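Local coordinates for methyltransferase small domain-containing protein (Thermoplasma acidophilum, PDB 1NE2) that is of unproven function but probably acts as a methyltransferase that takes its methyl group from S-adenosylmethionine, at residues Met116-Ser122 against Ser144-Ala150; Asp103-Ile107 against Ala130-Lys134; Leu10-Leu14 against Gly68-Leu72. All blocks are in the same frame, centred on the assembly; numbering follows the deposited sequence.

Contact 1. Residues Met116-Ser122 against Ser144-Ala150; sequences MNPPFGS and SIGNAKA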
loop_
_atom_site.group_PDB
_atom_site.type_symbol
_atom_site.label_atom_id
_atom_site.label_comp_id
_atom_site.label_asym_id
_atom_site.label_seq_id
_atom_site.Cartn_x
_atom_site.Cartn_y
_atom_site.Cartn_z
HETATM N N MSE B 116 -8.862 11.163 2.047
HETATM C CA MSE B 116 -9.403 11.452 3.366
HETATM C C MSE B 116 -10.743 12.175 3.260
HETATM O O MSE B 116 -11.055 12.792 2.241
HETATM C CB MSE B 116 -8.411 12.297 4.170
HETATM C CG MSE B 116 -8.179 13.686 3.603
HETATM SE SE MSE B 116 -6.763 14.615 4.541
HETATM C CE MSE B 116 -7.683 15.087 6.167
ATOM N N ASN B 117 -11.534 12.085 4.324
ATOM C CA ASN B 117 -12.845 12.720 4.380
ATOM C C ASN B 117 -12.952 13.428 5.733
ATOM O O ASN B 117 -13.593 12.927 6.660
ATOM C CB ASN B 117 -13.941 11.661 4.224
ATOM C CG ASN B 117 -15.336 12.234 4.384
ATOM O OD1 ASN B 117 -15.676 13.256 3.787
ATOM N ND2 ASN B 117 -16.158 11.568 5.187
ATOM N N PRO B 118 -12.307 14.605 5.853
ATOM C CA PRO B 118 -12.217 15.508 7.010
ATOM C C PRO B 118 -13.536 15.996 7.597
ATOM O O PRO B 118 -14.335 16.633 6.911
ATOM C CB PRO B 118 -11.390 16.676 6.475
ATOM C CG PRO B 118 -10.566 16.059 5.416
ATOM C CD PRO B 118 -11.546 15.162 4.723
ATOM N N PRO B 119 -13.776 15.705 8.884
ATOM C CA PRO B 119 -15.013 16.135 9.546
ATOM C C PRO B 119 -14.924 17.586 10.027
ATOM O O PRO B 119 -15.932 18.291 10.085
ATOM C CB PRO B 119 -15.138 15.158 10.717
ATOM C CG PRO B 119 -14.330 13.963 10.278
ATOM C CD PRO B 119 -13.141 14.619 9.645
ATOM N N PHE B 120 -13.712 18.022 10.364
ATOM C CA PHE B 120 -13.484 19.377 10.866
ATOM C C PHE B 120 -13.937 20.480 9.914
ATOM O O PHE B 120 -14.010 20.281 8.700
ATOM C CB PHE B 120 -12.001 19.566 11.219
ATOM C CG PHE B 120 -11.073 19.510 10.034
ATOM C CD1 PHE B 120 -10.954 20.594 9.172
ATOM C CD2 PHE B 120 -10.309 18.372 9.788
ATOM C CE1 PHE B 120 -10.086 20.549 8.083
ATOM C CE2 PHE B 120 -9.439 18.317 8.702
ATOM C CZ PHE B 120 -9.328 19.406 7.848
ATOM N N GLY B 121 -14.235 21.647 10.479
ATOM C CA GLY B 121 -14.682 22.770 9.676
ATOM C C GLY B 121 -13.954 24.067 9.973
ATOM O O GLY B 121 -12.798 24.243 9.587
ATOM N N SER B 122 -14.634 24.978 10.665
ATOM C CA SER B 122 -14.064 26.277 11.011
ATOM C C SER B 122 -12.936 26.186 12.036
ATOM O O SER B 122 -11.892 26.820 11.878
ATOM C CB SER B 122 -15.161 27.202 11.545
ATOM O OG SER B 122 -16.195 27.371 10.590
ATOM N N SER B 144 -9.134 15.120 -0.726
ATOM C CA SER B 144 -9.940 15.323 0.476
ATOM C C SER B 144 -11.333 15.789 0.101
ATOM O O SER B 144 -11.505 16.574 -0.835
ATOM C CB SER B 144 -9.299 16.385 1.382
ATOM O OG SER B 144 -10.113 16.655 2.519
ATOM N N ILE B 145 -12.329 15.297 0.827
ATOM C CA ILE B 145 -13.700 15.717 0.599
ATOM C C ILE B 145 -14.244 15.992 1.989
ATOM O O ILE B 145 -14.120 15.163 2.890
ATOM C CB ILE B 145 -14.555 14.641 -0.139
ATOM C CG1 ILE B 145 -15.964 15.198 -0.380
ATOM C CG2 ILE B 145 -14.623 13.349 0.671
ATOM C CD1 ILE B 145 -16.795 14.411 -1.378
ATOM N N GLY B 146 -14.808 17.178 2.172
ATOM C CA GLY B 146 -15.339 17.530 3.474
ATOM C C GLY B 146 -16.067 18.856 3.500
ATOM O O GLY B 146 -16.370 19.435 2.460
ATOM N N ASN B 147 -16.346 19.325 4.712
ATOM C CA ASN B 147 -17.043 20.586 4.945
ATOM C C ASN B 147 -16.341 21.744 4.244
ATOM O O ASN B 147 -15.118 21.885 4.320
ATOM C CB ASN B 147 -17.112 20.837 6.456
ATOM C CG ASN B 147 -17.926 22.060 6.820
ATOM O OD1 ASN B 147 -18.061 22.389 7.997
ATOM N ND2 ASN B 147 -18.472 22.740 5.820
ATOM N N ALA B 148 -17.123 22.577 3.564
ATOM C CA ALA B 148 -16.580 23.721 2.840
ATOM C C ALA B 148 -16.110 24.833 3.774
ATOM O O ALA B 148 -15.471 25.789 3.333
ATOM C CB ALA B 148 -17.620 24.263 1.874
ATOM N N LYS B 149 -16.423 24.714 5.060
ATOM C CA LYS B 149 -16.006 25.731 6.021
ATOM C C LYS B 149 -14.495 25.716 6.238
ATOM O O LYS B 149 -13.919 26.700 6.700
ATOM C CB LYS B 149 -16.714 25.536 7.364
ATOM C CG LYS B 149 -18.214 25.787 7.329
ATOM C CD LYS B 149 -18.779 25.971 8.734
ATOM C CE LYS B 149 -18.469 24.779 9.628
ATOM N NZ LYS B 149 -18.953 24.980 11.023
ATOM N N ALA B 150 -13.854 24.598 5.911
ATOM C CA ALA B 150 -12.407 24.482 6.073
ATOM C C ALA B 150 -11.698 24.804 4.758
ATOM O O ALA B 150 -10.476 24.697 4.653
ATOM C CB ALA B 150 -12.047 23.074 6.528
HETATM O O HOH W 1 -16.887 17.231 7.077
#
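Pro118 overlaps the strand residues Ser144 and Ile145, its CG 3.0 Å from Ser144 OG and its CD 3.2 Å from Ile145 O. Just before it, Met116, a selenomethionine here, pairs with Ser144 in a parallel bridge, and Ile145 N donates to Met116 O at 3.1 Å. Proline has no amide hydrogen to continue this pairing, and Asn117 CA instead makes a CH···O contact of 3.1 Å with Ile145 O. Farther on, a water donates to Pro118 O (2.6 Å) and accepts from Asn147 N (3.2 Å). Glycine suits position 146, since a CB there would clash with Pro118 O. Beyond, in a poorly ordered part, the Phe120 ring edge brings CE1 to 3.6 Å from Ala150 CB. Asn-Pro-Pro-Phe matches motif IV of amino-group methyltransferases, where it probably shapes the substrate site. Around this junction, Met116 packs on Phe131 of helix 126-138, Ile145 on Phe40 of helix 34-46, and strand 187-197 runs antiparallel to 142-147.

Contact 2. Residues Asp103-Ile107 against Ala130-Lys134; sequences DVSEI and AFIDK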
loop_
_atom_site.group_PDB
_atom_site.type_symbol
_atom_site.label_atom_id
_atom_site.label_comp_id
_atom_site.label_asym_id
_atom_site.label_seq_id
_atom_site.Cartn_x
_atom_site.Cartn_y
_atom_site.Cartn_z
ATOM N N ASP B 103 -3.686 5.435 14.815
ATOM C CA ASP B 103 -3.781 6.880 14.915
ATOM C C ASP B 103 -2.973 7.340 13.703
ATOM O O ASP B 103 -2.066 6.632 13.259
ATOM C CB ASP B 103 -3.119 7.384 16.197
ATOM C CG ASP B 103 -3.122 8.895 16.291
ATOM O OD1 ASP B 103 -4.217 9.481 16.417
ATOM O OD2 ASP B 103 -2.030 9.496 16.226
ATOM N N VAL B 104 -3.288 8.511 13.169
ATOM C CA VAL B 104 -2.576 9.002 11.995
ATOM C C VAL B 104 -1.072 9.163 12.232
ATOM O O VAL B 104 -0.267 8.986 11.313
ATOM C CB VAL B 104 -3.200 10.334 11.491
ATOM C CG1 VAL B 104 -3.018 11.434 12.526
ATOM C CG2 VAL B 104 -2.584 10.732 10.159
ATOM N N SER B 105 -0.683 9.469 13.466
ATOM C CA SER B 105 0.736 9.640 13.780
ATOM C C SER B 105 1.531 8.352 13.566
ATOM O O SER B 105 2.745 8.388 13.367
ATOM C CB SER B 105 0.904 10.090 15.234
ATOM O OG SER B 105 0.524 9.055 16.125
ATOM N N GLU B 106 0.840 7.217 13.604
ATOM C CA GLU B 106 1.483 5.914 13.437
ATOM C C GLU B 106 1.787 5.532 11.986
ATOM O O GLU B 106 2.607 4.651 11.740
ATOM C CB GLU B 106 0.611 4.815 14.045
ATOM C CG GLU B 106 -0.073 5.189 15.345
ATOM C CD GLU B 106 -0.908 4.048 15.903
ATOM O OE1 GLU B 106 -1.831 4.316 16.697
ATOM O OE2 GLU B 106 -0.635 2.880 15.554
ATOM N N ILE B 107 1.120 6.174 11.032
ATOM C CA ILE B 107 1.328 5.860 9.617
ATOM C C ILE B 107 2.757 6.190 9.171
ATOM O O ILE B 107 3.253 7.291 9.402
ATOM C CB ILE B 107 0.296 6.606 8.742
ATOM C CG1 ILE B 107 -1.128 6.201 9.153
ATOM C CG2 ILE B 107 0.538 6.308 7.269
ATOM C CD1 ILE B 107 -1.410 4.703 9.083
ATOM N N ALA B 130 -2.693 17.258 11.626
ATOM C CA ALA B 130 -1.980 15.989 11.667
ATOM C C ALA B 130 -2.215 15.198 10.385
ATOM O O ALA B 130 -1.281 14.625 9.818
ATOM C CB ALA B 130 -2.431 15.174 12.876
ATOM N N PHE B 131 -3.465 15.165 9.931
ATOM C CA PHE B 131 -3.797 14.442 8.711
ATOM C C PHE B 131 -3.152 15.086 7.495
ATOM O O PHE B 131 -2.656 14.391 6.613
ATOM C CB PHE B 131 -5.314 14.374 8.515
ATOM C CG PHE B 131 -5.954 13.196 9.184
ATOM C CD1 PHE B 131 -5.892 13.045 10.565
ATOM C CD2 PHE B 131 -6.601 12.222 8.430
ATOM C CE1 PHE B 131 -6.466 11.934 11.188
ATOM C CE2 PHE B 131 -7.178 11.108 9.042
ATOM C CZ PHE B 131 -7.110 10.964 10.421
ATOM N N ILE B 132 -3.163 16.414 7.445
ATOM C CA ILE B 132 -2.563 17.115 6.321
ATOM C C ILE B 132 -1.061 16.844 6.304
ATOM O O ILE B 132 -0.496 16.490 5.268
ATOM C CB ILE B 132 -2.812 18.635 6.414
ATOM C CG1 ILE B 132 -4.317 18.906 6.463
ATOM C CG2 ILE B 132 -2.195 19.335 5.212
ATOM C CD1 ILE B 132 -4.681 20.364 6.667
ATOM N N ASP B 133 -0.418 16.993 7.457
ATOM C CA ASP B 133 1.017 16.753 7.559
ATOM C C ASP B 133 1.387 15.332 7.156
ATOM O O ASP B 133 2.333 15.120 6.394
ATOM C CB ASP B 133 1.502 17.014 8.985
ATOM C CG ASP B 133 1.638 18.490 9.292
ATOM O OD1 ASP B 133 1.878 18.828 10.468
ATOM O OD2 ASP B 133 1.511 19.309 8.357
ATOM N N LYS B 134 0.645 14.358 7.670
ATOM C CA LYS B 134 0.927 12.964 7.347
ATOM C C LYS B 134 0.741 12.688 5.855
ATOM O O LYS B 134 1.522 11.948 5.249
ATOM C CB LYS B 134 0.018 12.038 8.155
ATOM C CG LYS B 134 0.304 10.550 7.948
ATOM C CD LYS B 134 1.288 9.985 8.967
ATOM C CE LYS B 134 2.690 10.545 8.828
ATOM N NZ LYS B 134 3.603 9.970 9.873
HETATM O O HOH W 2 4.256 10.799 12.623
#
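Apolar packing makes up much of this contact, with Val104 in the middle. Its CB points at the helix and lies 4.1 Å from the centroid of the Phe131 ring, 30° off the normal, an off-centre CH-pi contact, while Val104 CG1 meets Ala130 CB at 3.8 Å. A short branched residue can meet both the flat ring and the small alanine on the same helix. Lys134 joins in through its aliphatic chain: its CB is 3.5 Å from Val104 CG2 and its CD 3.5 Å from Ile107 CB.

The polar part belongs to the far end of the same lysine. Lys134 NZ donates to Ile107 O at 2.7 Å, and a water accepts from Lys134 NZ and donates to Ser105 O, 2.9 Å in each case. A long side chain with a charged tip can thus cross the apolar patch and still reach Ile107 O just after the turn, and Ser105 O through the water.

Local bonds shape the 3-10 turn itself. Asp103 OD2 accepts from Ser105 N at 3.1 Å, an Asx turn, and from Ser105 OG at 2.6 Å; Glu106 N closes on Asp103 O at 3.0 Å.

The turn links strands 98-101 and 111-116, and with helix 126-138 it packs against the sheet: Val104 and Lys134 touch Trp114, Val104 and Ile107 touch Phe80, and Ile107 also packs on Glu75 of the second subunit.

Contact 3. Residues Leu10-Leu14 against Gly68-Leu72; sequences LEIRL and GSYLL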
loop_
_atom_site.group_PDB
_atom_site.type_symbol
_atom_site.label_atom_id
_atom_site.label_comp_id
_atom_site.label_asym_id
_atom_site.label_seq_id
_atom_site.Cartn_x
_atom_site.Cartn_y
_atom_site.Cartn_z
ATOM N N LEU B 10 -20.320 1.463 -10.038
ATOM C CA LEU B 10 -19.573 1.459 -8.786
ATOM C C LEU B 10 -20.540 1.726 -7.641
ATOM O O LEU B 10 -20.509 1.054 -6.610
ATOM C CB LEU B 10 -18.493 2.552 -8.791
ATOM C CG LEU B 10 -17.724 2.752 -7.478
ATOM C CD1 LEU B 10 -16.945 1.491 -7.118
ATOM C CD2 LEU B 10 -16.772 3.936 -7.621
ATOM N N GLU B 11 -21.407 2.714 -7.837
ATOM C CA GLU B 11 -22.379 3.079 -6.820
ATOM C C GLU B 11 -23.194 1.890 -6.321
ATOM O O GLU B 11 -23.385 1.736 -5.115
ATOM C CB GLU B 11 -23.321 4.168 -7.347
ATOM C CG GLU B 11 -24.091 4.870 -6.236
ATOM C CD GLU B 11 -25.107 5.878 -6.752
ATOM O OE1 GLU B 11 -24.814 6.575 -7.745
ATOM O OE2 GLU B 11 -26.198 5.977 -6.151
ATOM N N ILE B 12 -23.665 1.036 -7.230
ATOM C CA ILE B 12 -24.462 -0.104 -6.797
ATOM C C ILE B 12 -23.643 -1.109 -6.003
ATOM O O ILE B 12 -24.184 -1.823 -5.162
ATOM C CB ILE B 12 -25.169 -0.811 -7.984
ATOM C CG1 ILE B 12 -24.156 -1.223 -9.047
ATOM C CG2 ILE B 12 -26.224 0.111 -8.572
ATOM C CD1 ILE B 12 -24.774 -1.964 -10.211
ATOM N N ARG B 13 -22.336 -1.169 -6.252
ATOM C CA ARG B 13 -21.500 -2.083 -5.487
ATOM C C ARG B 13 -21.283 -1.493 -4.093
ATOM O O ARG B 13 -21.217 -2.220 -3.103
ATOM C CB ARG B 13 -20.158 -2.319 -6.196
ATOM C CG ARG B 13 -20.278 -3.134 -7.486
ATOM C CD ARG B 13 -20.781 -4.553 -7.202
ATOM N NE ARG B 13 -19.794 -5.368 -6.497
ATOM C CZ ARG B 13 -18.804 -6.034 -7.091
ATOM N NH1 ARG B 13 -18.662 -5.991 -8.408
ATOM N NH2 ARG B 13 -17.953 -6.743 -6.362
ATOM N N LEU B 14 -21.185 -0.170 -4.008
ATOM C CA LEU B 14 -21.005 0.479 -2.718
ATOM C C LEU B 14 -22.280 0.385 -1.873
ATOM O O LEU B 14 -22.215 0.314 -0.646
ATOM C CB LEU B 14 -20.619 1.953 -2.901
ATOM C CG LEU B 14 -19.262 2.238 -3.553
ATOM C CD1 LEU B 14 -19.023 3.753 -3.637
ATOM C CD2 LEU B 14 -18.165 1.570 -2.732
ATOM N N GLY B 68 -14.302 1.205 -2.256
ATOM C CA GLY B 68 -14.507 1.744 -3.590
ATOM C C GLY B 68 -13.227 1.778 -4.406
ATOM O O GLY B 68 -13.232 1.500 -5.615
ATOM N N SER B 69 -12.123 2.140 -3.757
ATOM C CA SER B 69 -10.837 2.195 -4.440
ATOM C C SER B 69 -10.458 0.795 -4.885
ATOM O O SER B 69 -9.936 0.608 -5.976
ATOM C CB SER B 69 -9.752 2.750 -3.514
ATOM O OG SER B 69 -10.025 4.096 -3.171
ATOM N N TYR B 70 -10.729 -0.183 -4.027
ATOM C CA TYR B 70 -10.428 -1.579 -4.329
ATOM C C TYR B 70 -11.291 -2.035 -5.505
ATOM O O TYR B 70 -10.809 -2.701 -6.428
ATOM C CB TYR B 70 -10.721 -2.438 -3.099
ATOM C CG TYR B 70 -10.428 -3.907 -3.279
ATOM C CD1 TYR B 70 -9.116 -4.379 -3.321
ATOM C CD2 TYR B 70 -11.467 -4.830 -3.384
ATOM C CE1 TYR B 70 -8.848 -5.748 -3.459
ATOM C CE2 TYR B 70 -11.211 -6.189 -3.522
ATOM C CZ TYR B 70 -9.905 -6.642 -3.556
ATOM O OH TYR B 70 -9.665 -7.994 -3.667
ATOM N N LEU B 71 -12.568 -1.678 -5.468
ATOM C CA LEU B 71 -13.488 -2.047 -6.539
ATOM C C LEU B 71 -13.102 -1.405 -7.872
ATOM O O LEU B 71 -13.415 -1.944 -8.934
ATOM C CB LEU B 71 -14.920 -1.660 -6.161
ATOM C CG LEU B 71 -15.463 -2.451 -4.968
ATOM C CD1 LEU B 71 -16.708 -1.777 -4.406
ATOM C CD2 LEU B 71 -15.762 -3.873 -5.409
ATOM N N LEU B 72 -12.422 -0.262 -7.816
ATOM C CA LEU B 72 -11.995 0.423 -9.038
ATOM C C LEU B 72 -10.665 -0.097 -9.594
ATOM O O LEU B 72 -10.120 0.452 -10.554
ATOM C CB LEU B 72 -11.915 1.939 -8.798
ATOM C CG LEU B 72 -13.274 2.643 -8.778
ATOM C CD1 LEU B 72 -13.099 4.093 -8.370
ATOM C CD2 LEU B 72 -13.906 2.561 -10.168
#
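Two helices pack through leucines here: the N-terminal helix 6-14 and helix 64-71, the first helix after strand 54-58 in the Rossmann-like fold of class I methyltransferases. Leu10 and Leu14, one turn apart, face Gly68, Leu71 and, just past the helix end, Leu72. Leu10 adopts the tp rotamer, which spreads its methyls over two neighbours: CD1 lies 3.9 Å from Leu71 CB, and CD2 is 3.8 Å from Leu72 CD1. Leu14 takes mt instead; its CA-to-CB bond points sideways, yet the branch ends nearer the other helix, with Leu14 CD2 4.0 Å from Leu71 CD1. Leu71 and Leu72 are also mt, so three of the four leucines share mt, a common leucine rotamer. Leucine suits such a seam because its branched end can fill gaps between helices without needing polar partners. Glycine at 68 keeps the backbone bare where Leu14 approaches. Ile42 of helix 34-46 touches both Leu10 and Leu72, adding a third helix to the cluster. At the exposed margin, Arg13 has its first three torsions all m, which curls the chain and lays one face of its guanidinium over a methyl: Arg13 NH2 is 3.7 Å from Leu71 CD2.

Contacts 1 and 2 interlock along the chain, because their segments alternate, and they touch in space: Met116 CE lies 3.4 Å from Phe131 CB, although the centres are 16 Å apart. Helix 126-138, used by contact 2, leads directly into strand 142-147, used by contact 1. Contact 3 lies across the centre of the chain from both, its centre about 22 Å from that of contact 1 and 26 Å from that of contact 2. No ligand marks the active site. Gly61, Gly63 and Ala66 probably mark the glycine-rich cofactor loop and the start of the helix after it; Gly68 sits on that helix, while the Asn117 side chain comes near from the end of strand 111-116.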